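Local coordinates for insecticidal crystal protein Cry7Cal (Bacillus thuringiensis, PDB 5ZI1) that is active against the migratory locust and, like other three-domain delta-endotoxins, probably acts by binding receptors in the insect gut and opening pores in membranes, at residues G259-N264 with D270-A275; V306-R311 with T368-V373. One frame throughout, in Å; residues are numbered along the deposited sequence.

Overall arrangement
Both contacts belong to the middle domain of this three-domain toxin fragment, the beta-prism, and their centres lie about 14 Å apart. Contact 1 ties down a loop before helix 279-286. Contact 2 joins the turn between strands 294-306 and 312-324 to the start of strand 369-382; its centre is farther from the centre of the chain, about 37 Å against 29 Å. They meet where Trp369 and Gln371 of the latter strand pack on 270-275: Gln371 NE2 is 3.3 Å from Ala274 CB, and Trp369 CZ2 is 3.5 Å from Asp270 O. In related toxins the turns near contact 2 are among the apical loops used for receptor binding; here that role is inferred.

Contact 1: G259-N264 with D270-A275; sequences GLTGIN and DWYGAA
Asp270 reaches back across the loop to the backbone of Gly262, whose N donates to Asp270 OD1 at 2.9 Å on the syn side, 28° out of the carboxylate plane. Asp270 CG stands beside its own backbone N and opposite the carbonyl carbon (chi1 -69°), which swings the carboxylate toward Gly262 N and Asn264. Asp270 OD2 takes a weak bond from Asn264 ND2 at 3.3 Å, with amide and carboxylate turned 72° apart. Beside this side-chain grip, Trp271 N binds Leu260 O at 2.8 Å, almost in line with the carbonyl, and the Asp270 CA-H group leans on that oxygen too. Thr261 CG2 touches both aromatic residues, 3.6 Å from Trp271 CD1 and 3.5 Å from Tyr272 OH. Trp271 CD1 also lies 3.4 Å from Gly259 C, against the backbone. Two waters reinforce the polar side: one donates to Asp270 OD1 and accepts from Asn264 N, the other accepts from both Asn264 ND2 and Asp270 N. Farther out, Glu213 of helix 208-227 holds Tyr272 OH, and Gln371 packs on Trp271. With the CA atoms of Thr261 and Asp270 only 4.3 Å apart and no helix or strand between them, 261-270 has the pinched neck of an omega loop.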
# COMPACT_ATOMS: atom_id res chain seq x y z
N GLY A 259 1.83 -9.82 21.74
CA GLY A 259 2.16 -10.90 22.63
C GLY A 259 3.35 -10.50 23.47
O GLY A 259 4.05 -9.54 23.17
N LEU A 260 3.57 -11.26 24.55
CA LEU A 260 4.66 -10.93 25.46
C LEU A 260 6.01 -11.28 24.84
O LEU A 260 6.21 -12.40 24.37
CB LEU A 260 4.48 -11.66 26.78
CG LEU A 260 5.56 -11.39 27.83
CD1 LEU A 260 5.46 -9.96 28.34
CD2 LEU A 260 5.39 -12.38 28.97
N THR A 261 6.92 -10.31 24.81
CA THR A 261 8.32 -10.54 24.48
C THR A 261 9.18 -9.69 25.40
O THR A 261 8.71 -8.74 26.03
CB THR A 261 8.67 -10.19 23.01
OG1 THR A 261 8.52 -8.78 22.82
CG2 THR A 261 7.81 -10.95 22.03
N GLY A 262 10.47 -10.04 25.45
CA GLY A 262 11.46 -9.20 26.08
C GLY A 262 11.69 -9.42 27.57
O GLY A 262 12.63 -8.84 28.12
N ILE A 263 10.87 -10.23 28.24
CA ILE A 263 11.07 -10.47 29.68
C ILE A 263 12.07 -11.60 29.91
O ILE A 263 12.99 -11.48 30.72
CB ILE A 263 9.71 -10.77 30.36
CG1 ILE A 263 8.65 -9.73 29.99
CG2 ILE A 263 9.87 -10.80 31.87
CD1 ILE A 263 9.06 -8.32 30.28
N ASN A 264 11.89 -12.71 29.19
CA ASN A 264 12.78 -13.87 29.17
C ASN A 264 13.10 -14.35 30.59
O ASN A 264 14.22 -14.26 31.10
CB ASN A 264 14.03 -13.55 28.34
CG ASN A 264 13.67 -13.08 26.92
OD1 ASN A 264 13.72 -11.88 26.63
ND2 ASN A 264 13.27 -14.02 26.06
N ASP A 270 8.75 -15.39 26.01
CA ASP A 270 8.25 -14.87 24.74
C ASP A 270 7.14 -15.75 24.20
O ASP A 270 7.16 -16.98 24.34
CB ASP A 270 9.38 -14.79 23.72
CG ASP A 270 10.40 -13.72 24.05
OD1 ASP A 270 10.17 -12.93 24.98
OD2 ASP A 270 11.45 -13.67 23.36
N TRP A 271 6.16 -15.12 23.55
CA TRP A 271 5.03 -15.88 23.03
C TRP A 271 5.43 -16.83 21.89
O TRP A 271 4.69 -17.79 21.64
CB TRP A 271 3.92 -14.93 22.58
CG TRP A 271 4.27 -14.08 21.37
CD1 TRP A 271 4.74 -12.79 21.38
CD2 TRP A 271 4.21 -14.47 19.99
NE1 TRP A 271 4.97 -12.36 20.10
CE2 TRP A 271 4.65 -13.37 19.22
CE3 TRP A 271 3.81 -15.63 19.32
CZ2 TRP A 271 4.69 -13.40 17.82
CZ3 TRP A 271 3.86 -15.66 17.93
CH2 TRP A 271 4.30 -14.55 17.20
N TYR A 272 6.58 -16.61 21.23
CA TYR A 272 6.88 -17.34 19.98
C TYR A 272 6.74 -18.85 20.14
O TYR A 272 6.09 -19.51 19.32
CB TYR A 272 8.28 -17.01 19.47
CG TYR A 272 8.59 -15.54 19.35
CD1 TYR A 272 7.81 -14.71 18.56
CD2 TYR A 272 9.69 -14.99 20.01
CE1 TYR A 272 8.11 -13.36 18.45
CE2 TYR A 272 9.99 -13.64 19.91
CZ TYR A 272 9.20 -12.84 19.12
OH TYR A 272 9.50 -11.50 19.02
N GLY A 273 7.33 -19.42 21.20
CA GLY A 273 7.26 -20.86 21.42
C GLY A 273 5.85 -21.41 21.50
O GLY A 273 5.65 -22.60 21.27
N ALA A 274 4.86 -20.56 21.82
CA ALA A 274 3.47 -21.00 21.90
C ALA A 274 2.76 -21.02 20.55
O ALA A 274 1.72 -21.68 20.43
CB ALA A 274 2.70 -20.11 22.87
N ALA A 275 3.28 -20.33 19.54
CA ALA A 275 2.66 -20.36 18.22
C ALA A 275 2.80 -21.73 17.57
O ALA A 275 3.61 -22.57 17.98
CB ALA A 275 3.28 -19.30 17.30
O HOH W 1 11.80 -16.45 26.11
O HOH W 2 9.11 -12.75 27.61

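Contact 2: V306-R311 with T368-V373; sequences VEPNDR and TWYQAV
The Tyr370 ring meets Val306 over one face and Pro308 obliquely in the beta-prism domain, where strand 369-382 of one antiparallel sheet faces the end of strand 294-306 of another. Val306 comes from the opposite direction and sets its CG2 methyl squarely over the phenol ring of Tyr370, 3.8 Å from the centroid and 8° off the ring normal, a CH-pi contact. Val306 CG1 reaches past the ring centre toward the hydroxyl end and touches Tyr370 CE1 at 3.9 Å. One residue covers the ring twice because the CG1 branch stands beside the backbone N (chi1 -64°) while CG2 falls between N and the carbonyl carbon. On the other face of the Tyr370 ring Thr368 CG2 rests 3.3 Å above the plane, offset toward the rim. Pro308 supplies the third side chain: its CG lies 3.9 Å from Tyr370 CE2, an oblique approach that brings the turn after Val306 down beside the ring. The two segments meet through van der Waals and CH-pi contacts alone, and the CA atoms of Val306 and Tyr370 stay 8.8 Å apart, a gap spanned by side chains. Ile314 of strand 312-324 also touches the tyrosine. The turn itself is pinned by polar groups: Glu307 OE2 makes a salt bridge with Arg311 NE at 3.0 Å, Asp310 OD2 is hydrogen-bonded to Tyr268 OH, and Asn309 ND2 bonds to Ser366 OG, joining this turn to the one just before strand 369-382. Within the turn, Asn309 OD1 receives Asp310 N at 2.7 Å, the donor tilted 34° from the carbonyl plane.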
# COMPACT_ATOMS: atom_id res chain seq x y z
N VAL A 306 -8.19 -15.81 35.03
CA VAL A 306 -7.56 -17.03 35.50
C VAL A 306 -6.61 -16.65 36.62
O VAL A 306 -6.12 -15.52 36.69
CB VAL A 306 -6.79 -17.78 34.39
CG1 VAL A 306 -7.77 -18.26 33.32
CG2 VAL A 306 -5.73 -16.89 33.80
N GLU A 307 -6.34 -17.62 37.50
CA GLU A 307 -5.51 -17.40 38.69
C GLU A 307 -4.55 -18.56 38.90
O GLU A 307 -4.68 -19.34 39.85
CB GLU A 307 -6.40 -17.18 39.92
CG GLU A 307 -5.69 -16.66 41.14
CD GLU A 307 -6.61 -15.93 42.11
OE1 GLU A 307 -6.14 -15.02 42.82
OE2 GLU A 307 -7.82 -16.26 42.17
N PRO A 308 -3.55 -18.72 38.01
CA PRO A 308 -2.55 -19.79 38.19
C PRO A 308 -1.62 -19.49 39.36
O PRO A 308 -1.07 -20.40 39.99
CB PRO A 308 -1.77 -19.78 36.87
CG PRO A 308 -1.95 -18.41 36.34
CD PRO A 308 -3.34 -18.01 36.74
N ASN A 309 -1.41 -18.20 39.58
CA ASN A 309 -0.64 -17.64 40.70
C ASN A 309 -0.87 -16.14 40.67
O ASN A 309 -1.62 -15.61 41.49
CB ASN A 309 0.85 -17.97 40.62
CG ASN A 309 1.35 -18.07 39.18
OD1 ASN A 309 1.64 -17.05 38.56
ND2 ASN A 309 1.55 -19.29 38.70
N ASP A 310 -0.28 -15.45 39.70
CA ASP A 310 -0.84 -14.16 39.31
C ASP A 310 -2.30 -14.37 38.93
O ASP A 310 -2.75 -15.50 38.66
CB ASP A 310 -0.12 -13.57 38.11
CG ASP A 310 1.39 -13.64 38.23
OD1 ASP A 310 1.95 -13.20 39.26
OD2 ASP A 310 2.01 -14.12 37.25
N ARG A 311 -3.04 -13.27 38.85
CA ARG A 311 -4.42 -13.31 38.37
C ARG A 311 -4.58 -12.23 37.31
O ARG A 311 -4.05 -11.13 37.46
CB ARG A 311 -5.43 -13.15 39.55
CG ARG A 311 -6.75 -12.41 39.23
CD ARG A 311 -7.75 -12.51 40.42
NE ARG A 311 -8.36 -13.86 40.49
CZ ARG A 311 -9.63 -14.14 40.24
NH1 ARG A 311 -10.46 -13.16 39.90
NH2 ARG A 311 -10.08 -15.40 40.32
N THR A 368 -0.05 -24.48 32.83
CA THR A 368 -0.42 -24.25 31.45
C THR A 368 0.15 -22.90 31.04
O THR A 368 0.77 -22.20 31.84
CB THR A 368 -1.94 -24.30 31.24
OG1 THR A 368 -2.22 -24.24 29.84
CG2 THR A 368 -2.62 -23.14 31.94
N TRP A 369 -0.05 -22.53 29.77
CA TRP A 369 0.63 -21.39 29.17
C TRP A 369 -0.43 -20.40 28.69
O TRP A 369 -1.11 -20.66 27.69
CB TRP A 369 1.55 -21.87 28.04
CG TRP A 369 2.54 -20.87 27.56
CD1 TRP A 369 2.61 -19.55 27.89
CD2 TRP A 369 3.62 -21.11 26.64
NE1 TRP A 369 3.66 -18.95 27.24
CE2 TRP A 369 4.29 -19.89 26.46
CE3 TRP A 369 4.08 -22.24 25.95
CZ2 TRP A 369 5.40 -19.76 25.61
CZ3 TRP A 369 5.19 -22.11 25.12
CH2 TRP A 369 5.84 -20.88 24.96
N TYR A 370 -0.58 -19.30 29.41
CA TYR A 370 -1.58 -18.28 29.11
C TYR A 370 -0.97 -17.12 28.34
O TYR A 370 0.18 -16.74 28.56
CB TYR A 370 -2.20 -17.73 30.41
CG TYR A 370 -3.06 -18.72 31.17
CD1 TYR A 370 -4.22 -19.23 30.61
CD2 TYR A 370 -2.72 -19.13 32.46
CE1 TYR A 370 -5.01 -20.13 31.29
CE2 TYR A 370 -3.50 -20.02 33.16
CZ TYR A 370 -4.65 -20.52 32.57
OH TYR A 370 -5.44 -21.41 33.26
N GLN A 371 -1.75 -16.55 27.43
CA GLN A 371 -1.38 -15.31 26.75
C GLN A 371 -2.47 -14.29 27.04
O GLN A 371 -3.66 -14.61 26.95
CB GLN A 371 -1.21 -15.52 25.24
CG GLN A 371 -0.56 -16.82 24.89
CD GLN A 371 0.94 -16.81 25.07
OE1 GLN A 371 1.59 -15.76 25.18
NE2 GLN A 371 1.52 -18.00 25.09
N ALA A 372 -2.07 -13.08 27.40
CA ALA A 372 -3.02 -12.12 27.94
C ALA A 372 -2.84 -10.76 27.28
O ALA A 372 -1.72 -10.26 27.16
CB ALA A 372 -2.85 -12.00 29.47
N VAL A 373 -3.96 -10.17 26.87
CA VAL A 373 -4.02 -8.76 26.50
C VAL A 373 -5.09 -8.11 27.38
O VAL A 373 -6.24 -7.97 26.96
CB VAL A 373 -4.33 -8.58 25.00
CG1 VAL A 373 -4.39 -7.10 24.67
CG2 VAL A 373 -3.26 -9.32 24.14